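Local coordinates for type II secretion system protein L (Pseudomonas aeruginosa, PDB 6GHU) that helps assemble the type II secretion machinery in the inner membrane, linking the cytoplasmic energy-providing component to the rest of the system, at residues A28-G31 against D32-Q36. Sequence-based numbering, arbitrary orientation.
Sequences AARG and DVALQ
R30 and D32 form a salt bridge across the turn of a beta hairpin, the connection between strands 20-27 and 32-39 in the antiparallel sheet of this ferredoxin-like periplasmic domain. The R30 side chain leads outward from CB with CG anti to the backbone N (chi1 -154°), which sends the chain toward the start of the second strand. CG and then CD draw nearer to the carboxylate, CD of R30 coming within 3.9 Å of OD2 of D32. A bend at chi3 (60°) swings the guanidinium toward strand 32-39, and NE of R30 donates to OD2 of D32 at 3.0 Å. The acceptor is met on its syn side, but neither group lies flat to the bond: NE sits 29° out of the carboxylate plane, and OD2 is also tilted from that of the guanidinium. Beyond CZ the group forks. NH1 goes to D25 on strand 20-27 in a second salt bridge, so the one cation serves two acids and ties the loop to both strands. NH2 of R30 makes a weak, long hydrogen bond to the carbonyl O of D32, 3.5 Å away.

G31 takes the chain round the corner with the positive phi that glycine readily adopts. Next along, D32 holds its CG between its own backbone N and carbonyl carbon, which turns the carboxylate toward the R30 side chain, with OD2 facing NE. At the start of the loop, the A28 backbone hydrogen-bonds to the second subunit of the dimer. The guanidinium finishes against strand 32-39, with NH2 of R30 3.4 Å from the methyl CB of A34, approached obliquely.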
loop_
_atom_site.group_PDB
_atom_site.type_symbol
_atom_site.label_atom_id
_atom_site.label_comp_id
_atom_site.label_asym_id
_atom_site.label_seq_id
_atom_site.Cartn_x
_atom_site.Cartn_y
_atom_site.Cartn_z
ATOM N N ALA A 28 7.857 0.636 -8.638
ATOM C CA ALA A 28 8.640 -0.494 -9.130
ATOM C C ALA A 28 10.062 -0.065 -9.462
ATOM O O ALA A 28 11.017 -0.815 -9.231
ATOM C CB ALA A 28 7.960 -1.109 -10.352
ATOM N N ALA A 29 10.223 1.148 -9.993
ATOM C CA ALA A 29 11.562 1.658 -10.263
ATOM C C ALA A 29 12.397 1.703 -8.991
ATOM O O ALA A 29 13.573 1.324 -8.998
ATOM C CB ALA A 29 11.471 3.045 -10.897
ATOM N N ARG A 30 11.804 2.150 -7.884
ATOM C CA ARG A 30 12.550 2.243 -6.635
ATOM C C ARG A 30 12.735 0.873 -5.991
ATOM O O ARG A 30 13.796 0.590 -5.425
ATOM C CB ARG A 30 11.842 3.197 -5.674
ATOM C CG ARG A 30 12.763 3.865 -4.660
ATOM C CD ARG A 30 11.994 4.871 -3.820
ATOM N NE ARG A 30 10.906 4.224 -3.095
ATOM C CZ ARG A 30 9.802 4.837 -2.680
ATOM N NH1 ARG A 30 9.621 6.131 -2.919
ATOM N NH2 ARG A 30 8.871 4.145 -2.031
ATOM N N GLY A 31 11.718 0.017 -6.056
ATOM C CA GLY A 31 11.852 -1.351 -5.592
ATOM C C GLY A 31 11.585 -1.587 -4.121
ATOM O O GLY A 31 11.969 -2.641 -3.602
ATOM N N ASP A 32 10.943 -0.653 -3.428
ATOM C CA ASP A 32 10.583 -0.859 -2.033
ATOM C C ASP A 32 9.362 -0.008 -1.717
ATOM O O ASP A 32 8.855 0.728 -2.565
ATOM C CB ASP A 32 11.753 -0.530 -1.098
ATOM C CG ASP A 32 12.322 0.855 -1.334
ATOM O OD1 ASP A 32 13.555 0.974 -1.501
ATOM O OD2 ASP A 32 11.536 1.824 -1.364
ATOM N N VAL A 33 8.894 -0.111 -0.476
ATOM C CA VAL A 33 7.696 0.584 -0.018
ATOM C C VAL A 33 8.114 1.557 1.077
ATOM O O VAL A 33 8.721 1.147 2.076
ATOM C CB VAL A 33 6.631 -0.402 0.492
ATOM C CG1 VAL A 33 5.367 0.338 0.920
ATOM C CG2 VAL A 33 6.309 -1.443 -0.579
ATOM N N ALA A 34 7.785 2.836 0.897
ATOM C CA ALA A 34 8.110 3.878 1.865
ATOM C C ALA A 34 6.846 4.356 2.567
ATOM O O ALA A 34 5.813 4.580 1.927
ATOM C CB ALA A 34 8.802 5.068 1.199
ATOM N N LEU A 35 6.945 4.529 3.884
ATOM C CA LEU A 35 5.817 4.879 4.736
ATOM C C LEU A 35 6.205 6.032 5.650
ATOM O O LEU A 35 7.226 5.961 6.342
ATOM C CB LEU A 35 5.367 3.688 5.598
ATOM C CG LEU A 35 4.750 2.461 4.929
ATOM C CD1 LEU A 35 5.823 1.528 4.398
ATOM C CD2 LEU A 35 3.842 1.732 5.914
ATOM N N GLN A 36 5.388 7.082 5.654
ATOM C CA GLN A 36 5.480 8.146 6.648
ATOM C C GLN A 36 4.513 7.820 7.779
ATOM O O GLN A 36 3.296 7.786 7.565
ATOM C CB GLN A 36 5.140 9.501 6.034
ATOM C CG GLN A 36 6.096 9.963 4.952
ATOM C CD GLN A 36 7.399 10.470 5.509
ATOM O OE1 GLN A 36 7.559 10.619 6.724
ATOM N NE2 GLN A 36 8.346 10.754 4.620
#